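Long-range contacts in NAD-dependent aldehyde dehydrogenase (Sinorhizobium meliloti, PDB 3U4J), which probably oxidises aldehydes to carboxylic acids with NAD or NADP as the electron acceptor: residues Lys93-Ile98 against Leu210-Ile216; Tyr297-Gln302 against Ile343-Ile347. One frame throughout, in Å; residues are numbered along the deposited sequence.

Interaction 1. Residues Lys93-Ile98 against Leu210-Ile216; sequences KVADLI and LAREAGI
Leu-97 and Val-94 carry the apolar contact between helix 84-100 and helix 202-214, whose short segments run at 123° with their axes 8.8 Å apart at closest. Val-94 CG2 touches both Ala-214 and Ile-216, lying 3.8 Å from Ala-214 CB, and its side chain crosses that of Ile-216 at about a right angle. Leu-97, with CG anti to its own carbonyl carbon (chi1 -80°), sets CD1 3.5 Å from Leu-210 O, while its CB rests loosely on the Leu-210 methyls. Leu-210 puts its CD1 4.0 Å from Ile-98 CG1. With an alanine in place of Leu-97 both methyls go, which is likely to leave a gap beside the Leu-210 carbonyl and take an apolar neighbour from the Glu-213 chain.

At the edge, Lys-93 CB lies 3.7 Å from Ala-214 CB, its chain running out extended past the carbonyl of Ala-214. Leu-97 CD2 packs beside the Glu-213 carboxylate, which is salt-bridged to Arg-101.

Backbone bonds from Ile-216 N to Ala-211 O (3.0 Å) and Gly-215 N to Arg-212 O, with Gly-215 at phi 101°, make the Schellman motif ending helix 202-214. Such helix-on-helix packing, also covered by Trp-131 of helix 117-138, belongs to the coenzyme-binding domain of the aldehyde dehydrogenase fold.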
# COMPACT_ATOMS: atom_id res chain seq x y z
N LYS A 93 -9.39 1.89 25.32
CA LYS A 93 -9.66 1.99 26.76
C LYS A 93 -8.40 2.29 27.55
O LYS A 93 -8.44 3.07 28.50
CB LYS A 93 -10.37 0.74 27.31
CG LYS A 93 -11.82 0.60 26.84
CD LYS A 93 -12.40 -0.70 27.35
CE LYS A 93 -13.76 -0.95 26.77
NZ LYS A 93 -14.58 -1.74 27.74
N VAL A 94 -7.29 1.65 27.18
CA VAL A 94 -5.98 1.99 27.78
C VAL A 94 -5.61 3.45 27.51
O VAL A 94 -5.20 4.17 28.42
CB VAL A 94 -4.85 1.08 27.26
CG1 VAL A 94 -3.49 1.46 27.88
CG2 VAL A 94 -5.17 -0.41 27.51
N ALA A 95 -5.69 3.89 26.25
CA ALA A 95 -5.41 5.30 25.93
C ALA A 95 -6.26 6.25 26.78
O ALA A 95 -5.74 7.24 27.34
CB ALA A 95 -5.62 5.56 24.44
N ASP A 96 -7.55 5.94 26.92
CA ASP A 96 -8.44 6.72 27.83
C ASP A 96 -7.97 6.72 29.28
O ASP A 96 -8.04 7.74 29.93
CB ASP A 96 -9.88 6.20 27.83
CG ASP A 96 -10.61 6.55 26.55
OD1 ASP A 96 -10.15 7.47 25.84
OD2 ASP A 96 -11.62 5.89 26.26
N LEU A 97 -7.55 5.56 29.79
CA LEU A 97 -7.02 5.49 31.16
C LEU A 97 -5.76 6.29 31.37
O LEU A 97 -5.57 6.89 32.44
CB LEU A 97 -6.76 4.03 31.57
CG LEU A 97 -8.04 3.33 31.99
CD1 LEU A 97 -7.81 1.81 31.91
CD2 LEU A 97 -8.49 3.78 33.38
N ILE A 98 -4.86 6.26 30.39
CA ILE A 98 -3.63 7.07 30.44
C ILE A 98 -3.95 8.56 30.67
O ILE A 98 -3.38 9.21 31.56
CB ILE A 98 -2.77 6.87 29.18
CG1 ILE A 98 -2.27 5.40 29.14
CG2 ILE A 98 -1.57 7.87 29.19
CD1 ILE A 98 -1.59 5.04 27.83
N LEU A 210 -2.97 -0.63 33.92
CA LEU A 210 -4.03 -0.02 33.09
C LEU A 210 -4.56 -0.97 32.03
O LEU A 210 -5.78 -1.03 31.80
CB LEU A 210 -3.57 1.30 32.46
CG LEU A 210 -3.12 2.37 33.46
CD1 LEU A 210 -2.78 3.67 32.73
CD2 LEU A 210 -4.16 2.61 34.52
N ALA A 211 -3.68 -1.72 31.37
CA ALA A 211 -4.13 -2.75 30.43
C ALA A 211 -5.04 -3.77 31.11
O ALA A 211 -6.09 -4.19 30.56
CB ALA A 211 -2.92 -3.47 29.73
N ARG A 212 -4.67 -4.18 32.32
CA ARG A 212 -5.52 -5.12 33.08
C ARG A 212 -6.86 -4.44 33.39
O ARG A 212 -7.93 -5.03 33.23
CB ARG A 212 -4.83 -5.54 34.39
CG ARG A 212 -5.64 -6.54 35.22
CD ARG A 212 -4.83 -7.06 36.41
NE ARG A 212 -4.36 -6.01 37.33
CZ ARG A 212 -3.45 -6.22 38.28
NH1 ARG A 212 -2.92 -7.45 38.43
NH2 ARG A 212 -3.06 -5.23 39.07
N GLU A 213 -6.80 -3.18 33.83
CA GLU A 213 -8.03 -2.42 34.17
C GLU A 213 -8.98 -2.26 32.95
O GLU A 213 -10.21 -2.29 33.10
CB GLU A 213 -7.63 -1.05 34.76
CG GLU A 213 -8.78 -0.16 35.29
CD GLU A 213 -8.25 0.99 36.18
OE1 GLU A 213 -7.02 1.03 36.45
OE2 GLU A 213 -9.05 1.86 36.62
N ALA A 214 -8.41 -2.10 31.76
CA ALA A 214 -9.17 -1.97 30.51
C ALA A 214 -9.84 -3.28 30.10
O ALA A 214 -10.72 -3.27 29.25
CB ALA A 214 -8.27 -1.48 29.36
N GLY A 215 -9.39 -4.41 30.66
CA GLY A 215 -9.95 -5.72 30.33
C GLY A 215 -9.12 -6.53 29.34
O GLY A 215 -9.61 -7.48 28.74
N ILE A 216 -7.86 -6.14 29.13
CA ILE A 216 -6.99 -6.93 28.24
C ILE A 216 -6.76 -8.27 28.92
O ILE A 216 -6.48 -8.30 30.13
CB ILE A 216 -5.68 -6.17 27.86
CG1 ILE A 216 -6.07 -4.95 27.01
CG2 ILE A 216 -4.74 -7.05 27.07
CD1 ILE A 216 -4.88 -4.12 26.44

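Interaction 2. Residues Tyr297-Gln302 against Ile343-Ile347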
# COMPACT_ATOMS: atom_id res chain seq x y z
N TYR A 297 19.69 19.93 24.90
CA TYR A 297 19.22 19.99 26.29
C TYR A 297 17.98 19.17 26.62
O TYR A 297 17.69 18.91 27.79
CB TYR A 297 18.99 21.44 26.69
CG TYR A 297 20.23 22.31 26.53
CD1 TYR A 297 21.49 21.79 26.82
CD2 TYR A 297 20.14 23.64 26.09
CE1 TYR A 297 22.64 22.56 26.65
CE2 TYR A 297 21.29 24.43 25.95
CZ TYR A 297 22.53 23.87 26.24
OH TYR A 297 23.68 24.60 26.12
N HIS A 298 17.22 18.79 25.60
CA HIS A 298 16.03 17.98 25.80
C HIS A 298 16.41 16.75 26.61
O HIS A 298 17.37 16.05 26.28
CB HIS A 298 15.46 17.55 24.45
CG HIS A 298 14.29 16.62 24.57
ND1 HIS A 298 13.14 16.95 25.25
CD2 HIS A 298 14.11 15.35 24.12
CE1 HIS A 298 12.29 15.94 25.20
NE2 HIS A 298 12.86 14.95 24.52
N ASN A 299 15.65 16.50 27.67
CA ASN A 299 15.91 15.39 28.56
C ASN A 299 17.32 15.42 29.15
O ASN A 299 17.90 14.38 29.46
CB ASN A 299 15.67 14.06 27.85
CG ASN A 299 15.09 13.02 28.77
OD1 ASN A 299 15.55 11.87 28.82
ND2 ASN A 299 14.06 13.40 29.50
N ALA A 300 17.88 16.62 29.27
CA ALA A 300 19.23 16.82 29.78
C ALA A 300 20.26 16.10 28.88
O ALA A 300 21.32 15.67 29.34
CB ALA A 300 19.33 16.38 31.28
N GLY A 301 19.94 16.02 27.58
CA GLY A 301 20.77 15.36 26.59
C GLY A 301 20.84 13.85 26.71
O GLY A 301 21.62 13.22 26.00
N GLN A 302 20.04 13.27 27.62
CA GLN A 302 19.98 11.83 27.78
C GLN A 302 18.94 11.32 26.77
O GLN A 302 17.79 11.00 27.12
CB GLN A 302 19.57 11.47 29.21
CG GLN A 302 20.55 11.96 30.28
CD GLN A 302 19.94 11.99 31.66
OE1 GLN A 302 18.85 12.56 31.90
NE2 GLN A 302 20.63 11.41 32.59
N ILE A 343 15.01 21.65 32.10
CA ILE A 343 16.05 20.63 32.06
C ILE A 343 16.21 20.06 33.47
O ILE A 343 16.36 20.81 34.42
CB ILE A 343 17.42 21.21 31.60
CG1 ILE A 343 17.31 21.92 30.25
CG2 ILE A 343 18.53 20.10 31.57
CD1 ILE A 343 18.49 22.81 29.96
N GLY A 344 16.14 18.74 33.59
CA GLY A 344 16.17 18.09 34.91
C GLY A 344 17.49 17.43 35.28
O GLY A 344 18.57 17.97 35.01
N ALA A 345 17.40 16.26 35.91
CA ALA A 345 18.54 15.67 36.59
C ALA A 345 19.22 14.62 35.73
O ALA A 345 18.61 14.09 34.79
CB ALA A 345 18.07 15.03 37.94
N MSE A 346 20.49 14.33 36.04
CA MSE A 346 21.18 13.16 35.50
C MSE A 346 20.57 11.92 36.17
O MSE A 346 20.22 11.96 37.36
CB MSE A 346 22.69 13.19 35.84
CG MSE A 346 23.53 14.29 35.20
SE MSE A 346 23.68 14.09 33.23
CE MSE A 346 22.08 15.08 32.81
N ILE A 347 20.48 10.81 35.43
CA ILE A 347 19.79 9.61 35.94
C ILE A 347 20.48 8.98 37.18
O ILE A 347 19.79 8.44 38.07
CB ILE A 347 19.62 8.55 34.83
CG1 ILE A 347 18.54 7.53 35.21
CG2 ILE A 347 20.97 7.86 34.49
CD1 ILE A 347 17.12 8.06 35.14
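Ala-300 is the bump at the centre: its methyl enters a hollow bounded by Ile-343 CG2 on one flank and the terminal methyl of Met-346, modelled as selenomethionine, on the other. The fit is tight, with Ala-300 CB only 3.4 Å from Met-346 CE, closer than usual carbon contact, whereas Ile-343 CG2 stands at 3.8 Å from Ala-300 CB. Met-346 starts off pointing away from the loop, but its chain bends at chi2 (-67°) and chi3 (88°), and this double bend brings CE back over Ala-300.

Ile-343 fills a second hollow, beside Tyr-297. Its CD1 lies 3.6 Å from Tyr-297 CB and meets the ring root at a slant, while the phenol end leads away to Ser-328. Trp-504 of the second subunit packs on both Tyr-297 and Ile-343.

The bump is made by backbone shape: Asn-299, Ala-300 and Gly-301 all have positive phi, forming a short left-handed helical turn after helix 285-297, with Ala-300 N bonded to Tyr-297 O at 2.7 Å. As in other aldehyde dehydrogenases, this loop probably leads into the catalytic cysteine, and here the Gln-302 carbonyl is held by Asn-172.

Beyond the turn, the extended Gln-302 side chain obliquely crosses that of Met-346, its CD 3.9 Å from Met-346 CE.

Overall arrangement
Interaction 1 closes before interaction 2 opens along the chain, and their centres lie 30 Å apart, the nearest atoms about 17 Å. By the family fold, interaction 1 joins helices of the coenzyme-binding domain, built round the sheet containing strand 153-168, whereas interaction 2 joins loops of the catalytic domain, whose sheet includes strand 307-313. Helices 117-138 and 174-187 pack on interaction 1, while residues just ahead of those helices, Gly-114 and Asn-172, are bonded to interaction 2. The two contacts do not touch, but each of these two runs of chain meets both, and of the two, interaction 2 is the one touched by another subunit.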